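Local coordinates for protein molinate hydrolase (Gulosibacter molinativorax, PDB 4UB9) that hydrolyses the thiocarbamate pesticide molinate, and is a zinc-binding member of the amidohydrolase family, at residues I132-G136 with I474-P480; T304-P310 with R352-D358; Q323-Q329 with P367-D373; G445-D451 with T463-K469. One frame throughout, in Å; residues are numbered along the deposited sequence.

Contact 1: residues I132-G136 with I474-P480; sequences IALRG and IDFHGLP
A cis peptide bond joins Leu479 to Pro480, and the carbonyl of Leu479 takes two hydrogen bonds from one arginine. Arg135 NH2 lies 3.0 Å from Leu479 O, and Arg135 NE lies 3.2 Å from Leu479 O. This joins a helix of the amidohydrolase TIM barrel to the C-terminal part of the chain. Segment 132-136 lies at the C-terminal end of helix 122-135, shortly before strand 138-143. Segment 474-480 is a loop after strand 472-473. It opens with an inverse gamma turn centred on Asp475, then makes a short 3-10 turn at Phe476 and His477. The loop runs against the helix direction. Ile132 CA is 6.0 Å from Pro480 CA, and Arg135 CA is 4.8 Å from Phe476 CA.

The middle is apolar. Leu134, with chi1 t and chi2 p, points into the loop. Its CB is 4.1 Å from Leu479 CD1, and its CD2 is 4.1 Å from Ile474 CG2. Leu479 is m,t. Phe476 has chi1 p, and its ring continues onto Leu464 and Val467 of strand 464-469. Arg135 has chi1 t and passes along the loop, so its CG lies 3.2 Å from Phe476 O. At the far end, Ile132 CG1 meets Pro480 CD at 4.2 Å, and Arg135 NH2 lies 3.5 Å from the same CD.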
# COMPACT_ATOMS: atom_id res chain seq x y z
N ILE A 132 -17.66 -19.33 -26.03
CA ILE A 132 -17.96 -19.94 -24.76
C ILE A 132 -19.39 -19.66 -24.31
O ILE A 132 -20.03 -20.49 -23.69
CB ILE A 132 -16.96 -19.48 -23.71
CG1 ILE A 132 -15.62 -20.14 -24.00
CG2 ILE A 132 -17.43 -19.85 -22.30
CD1 ILE A 132 -14.51 -19.71 -23.09
N ALA A 133 -19.92 -18.50 -24.65
CA ALA A 133 -21.32 -18.22 -24.36
C ALA A 133 -22.20 -19.15 -25.20
O ALA A 133 -23.12 -19.77 -24.67
CB ALA A 133 -21.65 -16.77 -24.66
N LEU A 134 -21.85 -19.25 -26.48
CA LEU A 134 -22.55 -20.11 -27.43
C LEU A 134 -22.55 -21.59 -26.98
O LEU A 134 -23.59 -22.28 -27.05
CB LEU A 134 -21.93 -20.00 -28.79
CG LEU A 134 -22.66 -20.69 -29.94
CD1 LEU A 134 -24.12 -20.28 -30.03
CD2 LEU A 134 -21.98 -20.42 -31.27
N ARG A 135 -21.43 -22.02 -26.44
CA ARG A 135 -21.31 -23.36 -25.84
C ARG A 135 -22.32 -23.61 -24.73
O ARG A 135 -22.78 -24.71 -24.55
CB ARG A 135 -19.95 -23.56 -25.25
CG ARG A 135 -19.64 -25.00 -24.93
CD ARG A 135 -18.85 -25.11 -23.65
NE ARG A 135 -17.43 -24.99 -23.90
CZ ARG A 135 -16.54 -24.42 -23.08
NH1 ARG A 135 -16.88 -23.79 -21.97
NH2 ARG A 135 -15.25 -24.44 -23.41
N GLY A 136 -22.69 -22.57 -24.00
CA GLY A 136 -23.77 -22.66 -23.01
C GLY A 136 -25.17 -22.37 -23.56
O GLY A 136 -26.11 -22.13 -22.81
N ILE A 474 -24.69 -26.20 -34.30
CA ILE A 474 -23.37 -25.92 -33.79
C ILE A 474 -22.79 -27.14 -33.11
O ILE A 474 -23.43 -27.73 -32.24
CB ILE A 474 -23.44 -24.77 -32.73
CG1 ILE A 474 -24.15 -23.53 -33.29
CG2 ILE A 474 -22.05 -24.40 -32.23
CD1 ILE A 474 -23.53 -22.94 -34.54
N ASP A 475 -21.54 -27.45 -33.42
CA ASP A 475 -20.77 -28.44 -32.60
C ASP A 475 -20.32 -27.79 -31.28
O ASP A 475 -19.15 -27.44 -31.09
CB ASP A 475 -19.58 -29.04 -33.36
CG ASP A 475 -18.82 -30.04 -32.53
OD1 ASP A 475 -19.31 -30.47 -31.44
OD2 ASP A 475 -17.67 -30.35 -32.93
N PHE A 476 -21.26 -27.65 -30.36
CA PHE A 476 -21.04 -26.75 -29.23
C PHE A 476 -19.99 -27.28 -28.27
O PHE A 476 -19.22 -26.50 -27.71
CB PHE A 476 -22.34 -26.30 -28.53
CG PHE A 476 -23.11 -27.39 -27.89
CD1 PHE A 476 -23.97 -28.16 -28.64
CD2 PHE A 476 -23.03 -27.59 -26.52
CE1 PHE A 476 -24.71 -29.17 -28.04
CE2 PHE A 476 -23.77 -28.58 -25.92
CZ PHE A 476 -24.61 -29.38 -26.67
N HIS A 477 -19.88 -28.60 -28.20
CA HIS A 477 -18.84 -29.19 -27.37
C HIS A 477 -17.41 -28.99 -27.89
O HIS A 477 -16.46 -29.06 -27.14
CB HIS A 477 -19.10 -30.67 -27.13
CG HIS A 477 -20.17 -30.91 -26.12
ND1 HIS A 477 -21.35 -31.56 -26.42
CD2 HIS A 477 -20.27 -30.53 -24.83
CE1 HIS A 477 -22.12 -31.59 -25.36
NE2 HIS A 477 -21.49 -30.97 -24.37
N GLY A 478 -17.26 -28.70 -29.17
CA GLY A 478 -15.93 -28.37 -29.72
C GLY A 478 -15.51 -26.89 -29.59
O GLY A 478 -14.59 -26.44 -30.28
N LEU A 479 -16.22 -26.11 -28.77
CA LEU A 479 -15.96 -24.66 -28.62
C LEU A 479 -15.21 -24.42 -27.35
O LEU A 479 -15.46 -25.08 -26.37
CB LEU A 479 -17.24 -23.86 -28.55
CG LEU A 479 -18.09 -23.85 -29.80
CD1 LEU A 479 -19.42 -23.16 -29.49
CD2 LEU A 479 -17.40 -23.16 -30.96
N PRO A 480 -14.31 -23.46 -27.35
CA PRO A 480 -14.00 -22.55 -28.45
C PRO A 480 -13.08 -23.20 -29.43
O PRO A 480 -12.33 -24.10 -29.08
CB PRO A 480 -13.27 -21.38 -27.74
CG PRO A 480 -12.60 -22.03 -26.59
CD PRO A 480 -13.53 -23.13 -26.14

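Contact 2: residues T304-P310 with R352-D358; sequences TMTGQAP and RVHHEND
Segment 304-310 is an irregular loop between strand 299-301 and helix 313-322. Gly307 and Gln308 both have positive phi (69° and 59°), and Ala309 N bonds back to Thr306 O at 3.1 Å. Segment 352-358 is the first turns of helix 353-363, with Arg352 at the N-cap position. Thr304 CA lies 5.8 Å from His354 CA, and Gln308 CA lies 5.3 Å from Val353 CA.

His354 (chi1 m) fits into the bend of the loop. Its NE2 accepts a hydrogen bond from Gln308 N at 2.9 Å, while ND1 bonds Phe349 O. Met305 CA makes a CH-pi contact 3.9 Å from the ring centroid. The loop follows a strand of the TIM barrel on the zinc side: the Met305 side chain is about 4 Å from that of the zinc ligand His302. Asn357 ND2 donates to Thr304 O at 3.1 Å and weakly to Thr306 OG1 at 3.0 Å. Thr304 OG1 donates to Asp358 OD1 at 2.7 Å. Val353 CG1 packs 4.1 Å from Pro310 CD.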
# COMPACT_ATOMS: atom_id res chain seq x y z
N THR A 304 -30.91 -3.47 -8.43
CA THR A 304 -31.10 -3.75 -7.00
C THR A 304 -29.87 -3.50 -6.16
O THR A 304 -29.89 -3.72 -4.94
CB THR A 304 -31.53 -5.23 -6.79
OG1 THR A 304 -30.68 -6.08 -7.56
CG2 THR A 304 -32.95 -5.39 -7.23
N MET A 305 -28.78 -3.10 -6.81
CA MET A 305 -27.58 -2.72 -6.08
C MET A 305 -27.75 -1.27 -5.62
O MET A 305 -27.57 -0.34 -6.37
CB MET A 305 -26.36 -2.88 -6.93
CG MET A 305 -25.09 -2.72 -6.11
SD MET A 305 -23.66 -2.56 -7.19
CE MET A 305 -23.54 -4.25 -7.84
N THR A 306 -28.14 -1.09 -4.37
CA THR A 306 -28.60 0.21 -3.89
C THR A 306 -27.99 0.70 -2.60
O THR A 306 -28.67 1.20 -1.73
CB THR A 306 -30.14 0.21 -3.71
OG1 THR A 306 -30.53 -0.74 -2.73
CG2 THR A 306 -30.79 -0.11 -5.01
N GLY A 307 -26.68 0.55 -2.47
CA GLY A 307 -25.99 1.14 -1.32
C GLY A 307 -26.32 0.46 -0.01
O GLY A 307 -26.19 1.03 1.07
N GLN A 308 -26.81 -0.76 -0.13
CA GLN A 308 -27.30 -1.57 0.98
C GLN A 308 -28.43 -0.92 1.73
O GLN A 308 -28.61 -1.15 2.88
CB GLN A 308 -26.17 -1.93 1.91
CG GLN A 308 -25.28 -3.02 1.35
CD GLN A 308 -25.94 -4.37 1.28
OE1 GLN A 308 -25.78 -5.13 0.31
NE2 GLN A 308 -26.68 -4.70 2.31
N ALA A 309 -29.23 -0.14 1.02
CA ALA A 309 -30.43 0.46 1.57
C ALA A 309 -31.63 -0.11 0.82
O ALA A 309 -31.55 -0.34 -0.38
CB ALA A 309 -30.38 1.97 1.44
N PRO A 310 -32.70 -0.43 1.53
CA PRO A 310 -33.84 -1.10 0.88
C PRO A 310 -34.61 -0.22 -0.07
O PRO A 310 -34.85 0.94 0.19
CB PRO A 310 -34.71 -1.55 2.05
CG PRO A 310 -34.40 -0.60 3.14
CD PRO A 310 -32.94 -0.17 2.97
N ARG A 352 -27.19 -9.58 1.58
CA ARG A 352 -27.91 -8.81 2.62
C ARG A 352 -29.12 -8.05 1.98
O ARG A 352 -29.97 -8.66 1.36
CB ARG A 352 -26.97 -7.86 3.40
CG ARG A 352 -25.80 -8.51 4.14
CD ARG A 352 -24.65 -8.81 3.18
NE ARG A 352 -23.56 -9.60 3.77
CZ ARG A 352 -22.31 -9.16 3.97
NH1 ARG A 352 -21.95 -7.93 3.63
NH2 ARG A 352 -21.41 -9.97 4.52
N VAL A 353 -29.14 -6.73 2.11
CA VAL A 353 -30.24 -5.91 1.63
C VAL A 353 -30.48 -6.00 0.15
O VAL A 353 -31.61 -5.92 -0.31
CB VAL A 353 -30.05 -4.44 2.06
CG1 VAL A 353 -31.11 -3.55 1.43
CG2 VAL A 353 -30.10 -4.34 3.59
N HIS A 354 -29.43 -6.24 -0.62
CA HIS A 354 -29.62 -6.38 -2.07
C HIS A 354 -30.30 -7.68 -2.44
O HIS A 354 -30.97 -7.78 -3.48
CB HIS A 354 -28.31 -6.27 -2.83
CG HIS A 354 -27.65 -4.95 -2.64
ND1 HIS A 354 -26.36 -4.71 -3.05
CD2 HIS A 354 -28.04 -3.83 -1.99
CE1 HIS A 354 -26.01 -3.49 -2.71
NE2 HIS A 354 -27.01 -2.94 -2.05
N HIS A 355 -30.09 -8.67 -1.60
CA HIS A 355 -30.77 -9.96 -1.75
C HIS A 355 -32.27 -9.72 -1.51
O HIS A 355 -33.10 -10.19 -2.29
CB HIS A 355 -30.19 -11.01 -0.78
CG HIS A 355 -31.09 -12.17 -0.51
ND1 HIS A 355 -31.18 -13.27 -1.36
CD2 HIS A 355 -31.97 -12.40 0.49
CE1 HIS A 355 -32.07 -14.12 -0.89
NE2 HIS A 355 -32.56 -13.62 0.23
N GLU A 356 -32.58 -9.05 -0.42
CA GLU A 356 -33.98 -8.72 -0.08
C GLU A 356 -34.66 -7.85 -1.11
O GLU A 356 -35.86 -7.99 -1.35
CB GLU A 356 -34.05 -8.02 1.26
CG GLU A 356 -33.75 -8.96 2.43
CD GLU A 356 -33.23 -8.24 3.67
OE1 GLU A 356 -33.32 -7.00 3.76
OE2 GLU A 356 -32.72 -8.92 4.59
N ASN A 357 -33.90 -6.97 -1.74
CA ASN A 357 -34.42 -6.18 -2.87
C ASN A 357 -34.81 -7.10 -4.00
O ASN A 357 -35.87 -6.96 -4.58
CB ASN A 357 -33.36 -5.22 -3.41
CG ASN A 357 -33.10 -4.02 -2.50
OD1 ASN A 357 -33.93 -3.63 -1.67
ND2 ASN A 357 -31.96 -3.38 -2.72
N ASP A 358 -33.92 -8.04 -4.31
CA ASP A 358 -34.16 -9.01 -5.38
C ASP A 358 -35.48 -9.74 -5.11
O ASP A 358 -36.31 -9.92 -6.00
CB ASP A 358 -33.01 -10.01 -5.51
CG ASP A 358 -31.77 -9.42 -6.18
OD1 ASP A 358 -31.89 -8.40 -6.90
OD2 ASP A 358 -30.66 -10.02 -6.02

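Contact 3: residues Q323-Q329 with P367-D373; sequences QLWSEVQ and PLVLGTD
Pro367 fills a hollow beside Trp325: Pro367 CB lies 3.3 Å from Trp325 CE3 and Pro367 CG 3.5 Å from Leu324 O. Val369 (chi1 t) is the next bump, with CG2 3.7 Å from Trp325 CE3. The indole, at chi1 m, packs against both through CE3 and is covered by helix 424-429. Across the sheet from Val369 and Glu327, Val328 CG1 packs 3.9 Å from Leu368 CD2. Strands 326-328 and 368-370 are parallel neighbours, 4.6 Å apart at an angle of 47°. Ser326 pairs with Leu368, and Glu327 with Val369. Ser326 N donates to Pro367 O at 3.1 Å, and Val369 N donates to Ser326 O at 2.9 Å. A water bridges Leu324 O, Ser326 OG and Pro367 O.

These are the two strands of a beta-alpha-beta unit in the TIM barrel; helix 353-363 leads into the second. Gly371 leaves a gap that Glu327 occupies: Glu327 OE1 is 3.1 Å from Gly371 CA, so a side chain there would clash. Gln329 NE2 donates to Glu327 OE1 at 2.9 Å, and Glu327 OE2 accepts from His302 N. The Asp373 side chain bonds Asn97 and lies about 5 Å from the bound zinc.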
# COMPACT_ATOMS: atom_id res chain seq x y z
N GLN A 323 -43.47 0.35 -16.38
CA GLN A 323 -43.10 -0.92 -17.05
C GLN A 323 -41.68 -0.88 -17.63
O GLN A 323 -41.47 -1.14 -18.78
CB GLN A 323 -44.12 -1.30 -18.14
CG GLN A 323 -45.43 -1.81 -17.55
CD GLN A 323 -45.26 -3.16 -16.85
OE1 GLN A 323 -45.33 -3.28 -15.62
NE2 GLN A 323 -45.02 -4.21 -17.65
N LEU A 324 -40.75 -0.47 -16.81
CA LEU A 324 -39.39 -0.41 -17.23
C LEU A 324 -38.68 -1.72 -16.87
O LEU A 324 -38.97 -2.34 -15.87
CB LEU A 324 -38.66 0.78 -16.55
CG LEU A 324 -39.17 2.18 -16.88
CD1 LEU A 324 -38.46 3.22 -16.02
CD2 LEU A 324 -38.98 2.52 -18.35
N TRP A 325 -37.69 -2.07 -17.69
CA TRP A 325 -36.88 -3.24 -17.47
C TRP A 325 -35.73 -3.01 -16.50
O TRP A 325 -34.89 -2.13 -16.69
CB TRP A 325 -36.33 -3.74 -18.77
CG TRP A 325 -37.34 -4.19 -19.71
CD1 TRP A 325 -37.72 -3.54 -20.83
CD2 TRP A 325 -38.07 -5.40 -19.68
NE1 TRP A 325 -38.66 -4.28 -21.51
CE2 TRP A 325 -38.90 -5.42 -20.81
CE3 TRP A 325 -38.11 -6.48 -18.81
CZ2 TRP A 325 -39.78 -6.46 -21.09
CZ3 TRP A 325 -39.00 -7.54 -19.08
CH2 TRP A 325 -39.82 -7.51 -20.21
N SER A 326 -35.68 -3.85 -15.48
CA SER A 326 -34.53 -3.92 -14.56
C SER A 326 -33.71 -5.17 -14.77
O SER A 326 -34.28 -6.28 -14.77
CB SER A 326 -35.05 -3.98 -13.14
OG SER A 326 -35.74 -2.82 -12.80
N GLU A 327 -32.39 -5.06 -14.97
CA GLU A 327 -31.56 -6.24 -14.81
C GLU A 327 -31.06 -6.28 -13.40
O GLU A 327 -30.83 -5.25 -12.79
CB GLU A 327 -30.48 -6.54 -15.89
CG GLU A 327 -29.11 -5.98 -15.74
CD GLU A 327 -28.10 -6.82 -14.97
OE1 GLU A 327 -27.28 -7.54 -15.58
OE2 GLU A 327 -28.06 -6.63 -13.76
N VAL A 328 -30.93 -7.49 -12.90
CA VAL A 328 -30.47 -7.72 -11.53
C VAL A 328 -29.47 -8.84 -11.56
O VAL A 328 -29.44 -9.61 -12.52
CB VAL A 328 -31.57 -8.07 -10.56
CG1 VAL A 328 -32.63 -6.98 -10.56
CG2 VAL A 328 -32.20 -9.38 -10.95
N GLN A 329 -28.59 -8.82 -10.57
CA GLN A 329 -27.42 -9.73 -10.55
C GLN A 329 -27.35 -10.36 -9.19
O GLN A 329 -26.81 -9.78 -8.25
CB GLN A 329 -26.12 -9.02 -10.86
CG GLN A 329 -26.09 -8.60 -12.32
CD GLN A 329 -24.91 -7.73 -12.69
OE1 GLN A 329 -23.89 -7.71 -12.01
NE2 GLN A 329 -25.04 -7.04 -13.79
N PRO A 367 -40.74 -6.08 -14.25
CA PRO A 367 -40.11 -6.70 -15.42
C PRO A 367 -38.59 -6.87 -15.22
O PRO A 367 -37.88 -5.89 -14.88
CB PRO A 367 -40.38 -5.68 -16.54
CG PRO A 367 -41.50 -4.82 -16.05
CD PRO A 367 -41.33 -4.76 -14.57
N LEU A 368 -38.11 -8.08 -15.46
CA LEU A 368 -36.75 -8.45 -15.08
C LEU A 368 -36.00 -9.02 -16.24
O LEU A 368 -36.52 -9.83 -17.00
CB LEU A 368 -36.77 -9.49 -13.92
CG LEU A 368 -37.23 -8.92 -12.58
CD1 LEU A 368 -37.65 -10.00 -11.59
CD2 LEU A 368 -36.14 -8.05 -11.96
N VAL A 369 -34.75 -8.65 -16.32
CA VAL A 369 -33.84 -9.11 -17.36
C VAL A 369 -32.61 -9.83 -16.81
O VAL A 369 -32.01 -9.43 -15.82
CB VAL A 369 -33.35 -7.94 -18.18
CG1 VAL A 369 -32.15 -8.33 -19.07
CG2 VAL A 369 -34.50 -7.42 -19.04
N LEU A 370 -32.27 -10.95 -17.44
CA LEU A 370 -31.10 -11.70 -17.04
C LEU A 370 -29.84 -10.97 -17.50
O LEU A 370 -29.68 -10.63 -18.68
CB LEU A 370 -31.12 -13.12 -17.62
CG LEU A 370 -29.97 -14.07 -17.21
CD1 LEU A 370 -30.46 -15.51 -17.30
CD2 LEU A 370 -28.73 -13.92 -18.09
N GLY A 371 -28.91 -10.83 -16.57
CA GLY A 371 -27.56 -10.32 -16.86
C GLY A 371 -26.64 -10.59 -15.70
O GLY A 371 -27.08 -10.69 -14.57
N THR A 372 -25.35 -10.73 -15.99
CA THR A 372 -24.41 -11.27 -14.98
C THR A 372 -23.06 -10.60 -14.76
O THR A 372 -22.39 -10.90 -13.80
CB THR A 372 -24.04 -12.72 -15.37
OG1 THR A 372 -23.47 -12.70 -16.69
CG2 THR A 372 -25.29 -13.61 -15.35
N ASP A 373 -22.66 -9.73 -15.67
CA ASP A 373 -21.35 -9.10 -15.65
C ASP A 373 -20.30 -10.14 -15.96
O ASP A 373 -19.13 -9.92 -15.72
CB ASP A 373 -21.04 -8.39 -14.30
CG ASP A 373 -21.42 -6.87 -14.26
OD1 ASP A 373 -21.46 -6.21 -15.33
OD2 ASP A 373 -21.70 -6.35 -13.15
O HOH W 1 -38.32 -3.35 -13.49

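Contact 4: residues G445-D451 with T463-K469; sequences GDVVVLD and TLSHVVK
Val448 (chi1 m), Leu450 (m,t) and Leu464 (m,t) form the apolar centre. Leu464 CD2 lies 3.8 Å from Val448 CB and 3.6 Å from Leu450 CD2. Val467 (t) joins the same face, and Phe476 covers it there along with Leu464. On the other face Val447 CB and Val468 CB are 4.3 Å apart, and Val449 CB meets the edge of the His466 ring.

Strands 447-450 and 464-469 run antiparallel at 163°, 4.6 Å apart. Val447 and Val468 are a hydrogen-bonded pair: Val447 N to Val468 O is 2.9 Å, and Val468 N to Val447 O is 2.8 Å. Val449 N donates to His466 O at 3.0 Å. Val449 O accepts from Ser465 N at 2.8 Å and weakly from His466 N at 3.3 Å. Ser465, at phi/psi -107/-37°, is thus the extra residue, and the register shifts by one.

At the polar edge Asp451 N donates to Thr463 O at 2.9 Å. Asp451 and Ser465 both bond Lys87, and Asp446 forms a salt bridge with Arg167. Strand 88-95 flanks 447-450 on its other edge. The pair is a long-looped antiparallel hairpin with a classic beta bulge.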
# COMPACT_ATOMS: atom_id res chain seq x y z
N GLY A 445 -33.48 -17.88 -36.67
CA GLY A 445 -33.51 -19.32 -36.34
C GLY A 445 -32.55 -19.81 -35.28
O GLY A 445 -31.70 -20.69 -35.50
N ASP A 446 -32.69 -19.22 -34.11
CA ASP A 446 -31.84 -19.53 -32.98
C ASP A 446 -32.61 -20.40 -32.05
O ASP A 446 -33.64 -19.99 -31.48
CB ASP A 446 -31.41 -18.25 -32.25
CG ASP A 446 -30.52 -17.31 -33.11
OD1 ASP A 446 -30.07 -17.71 -34.20
OD2 ASP A 446 -30.28 -16.15 -32.67
N VAL A 447 -32.10 -21.59 -31.78
CA VAL A 447 -32.86 -22.56 -30.98
C VAL A 447 -31.92 -23.40 -30.19
O VAL A 447 -30.82 -23.73 -30.64
CB VAL A 447 -33.64 -23.52 -31.89
CG1 VAL A 447 -34.36 -24.58 -31.11
CG2 VAL A 447 -34.64 -22.74 -32.74
N VAL A 448 -32.34 -23.73 -28.97
CA VAL A 448 -31.66 -24.75 -28.23
C VAL A 448 -32.62 -25.88 -27.85
O VAL A 448 -33.83 -25.66 -27.72
CB VAL A 448 -30.98 -24.23 -26.96
CG1 VAL A 448 -30.05 -23.12 -27.35
CG2 VAL A 448 -31.97 -23.79 -25.91
N VAL A 449 -32.06 -27.07 -27.66
CA VAL A 449 -32.82 -28.25 -27.32
C VAL A 449 -32.27 -28.84 -26.05
O VAL A 449 -31.07 -29.12 -25.98
CB VAL A 449 -32.75 -29.30 -28.44
CG1 VAL A 449 -33.55 -30.54 -28.07
CG2 VAL A 449 -33.27 -28.72 -29.76
N LEU A 450 -33.14 -29.03 -25.06
CA LEU A 450 -32.78 -29.64 -23.79
C LEU A 450 -33.37 -31.04 -23.63
O LEU A 450 -34.44 -31.34 -24.14
CB LEU A 450 -33.31 -28.82 -22.64
CG LEU A 450 -33.05 -27.32 -22.66
CD1 LEU A 450 -33.75 -26.68 -21.47
CD2 LEU A 450 -31.57 -27.05 -22.59
N ASP A 451 -32.68 -31.87 -22.86
CA ASP A 451 -33.11 -33.26 -22.61
C ASP A 451 -34.06 -33.41 -21.47
O ASP A 451 -34.71 -34.42 -21.35
CB ASP A 451 -31.91 -34.13 -22.26
CG ASP A 451 -31.06 -34.42 -23.44
OD1 ASP A 451 -31.53 -34.17 -24.57
OD2 ASP A 451 -29.91 -34.85 -23.25
N THR A 463 -29.18 -29.05 -19.41
CA THR A 463 -29.22 -30.37 -20.11
C THR A 463 -29.24 -30.19 -21.62
O THR A 463 -29.95 -30.90 -22.33
CB THR A 463 -30.40 -31.25 -19.66
OG1 THR A 463 -31.63 -30.62 -20.06
CG2 THR A 463 -30.40 -31.44 -18.17
N LEU A 464 -28.37 -29.31 -22.11
CA LEU A 464 -28.30 -29.01 -23.56
C LEU A 464 -27.89 -30.19 -24.43
O LEU A 464 -26.87 -30.77 -24.19
CB LEU A 464 -27.28 -27.93 -23.84
CG LEU A 464 -27.69 -26.50 -23.55
CD1 LEU A 464 -26.44 -25.62 -23.56
CD2 LEU A 464 -28.69 -26.03 -24.58
N SER A 465 -28.69 -30.48 -25.44
CA SER A 465 -28.41 -31.52 -26.44
C SER A 465 -28.03 -30.95 -27.74
O SER A 465 -27.23 -31.53 -28.44
CB SER A 465 -29.66 -32.34 -26.77
OG SER A 465 -30.05 -33.11 -25.68
N HIS A 466 -28.66 -29.85 -28.12
CA HIS A 466 -28.42 -29.23 -29.42
C HIS A 466 -28.44 -27.72 -29.31
O HIS A 466 -29.22 -27.14 -28.55
CB HIS A 466 -29.46 -29.67 -30.45
CG HIS A 466 -29.49 -31.15 -30.65
ND1 HIS A 466 -28.76 -31.78 -31.64
CD2 HIS A 466 -30.11 -32.13 -29.95
CE1 HIS A 466 -28.95 -33.08 -31.54
NE2 HIS A 466 -29.75 -33.32 -30.52
N VAL A 467 -27.62 -27.10 -30.15
CA VAL A 467 -27.57 -25.64 -30.24
C VAL A 467 -27.58 -25.24 -31.69
O VAL A 467 -26.77 -25.70 -32.47
CB VAL A 467 -26.31 -25.06 -29.57
CG1 VAL A 467 -26.27 -23.55 -29.75
CG2 VAL A 467 -26.25 -25.40 -28.08
N VAL A 468 -28.48 -24.34 -32.03
CA VAL A 468 -28.67 -23.91 -33.40
C VAL A 468 -28.68 -22.39 -33.47
O VAL A 468 -29.40 -21.71 -32.71
CB VAL A 468 -30.00 -24.41 -33.96
CG1 VAL A 468 -30.23 -23.88 -35.38
CG2 VAL A 468 -30.04 -25.92 -33.95
N LYS A 469 -27.98 -21.87 -34.46
CA LYS A 469 -27.88 -20.44 -34.68
C LYS A 469 -28.14 -20.10 -36.13
O LYS A 469 -27.42 -20.53 -37.00
CB LYS A 469 -26.49 -19.93 -34.31
CG LYS A 469 -26.43 -18.41 -34.25
CD LYS A 469 -25.01 -17.87 -34.26
CE LYS A 469 -25.07 -16.36 -34.28
NZ LYS A 469 -23.77 -15.77 -34.65

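Contact 1 spans the rest of the set: its helix end comes first along the chain and its loop last. Contacts 2 and 3 cross along the chain, since their segments alternate. Helix 353-363 of contact 2 also runs into strand 368-370 of contact 3. Their centres are 14 Å apart, and Thr304 and Asp358 touch Val328. Together they build one side of the barrel next to the zinc. Contact 4 follows, away from the metal, about 23 Å from contact 3 between centres. It adjoins contact 1, 11 Å away between centres, where Ile474 N probably bonds Val467 O. Contacts 1 and 2 lie on opposite sides of the chain's centre. The C-terminal strands thus pack beside an early barrel helix, remote from the metal.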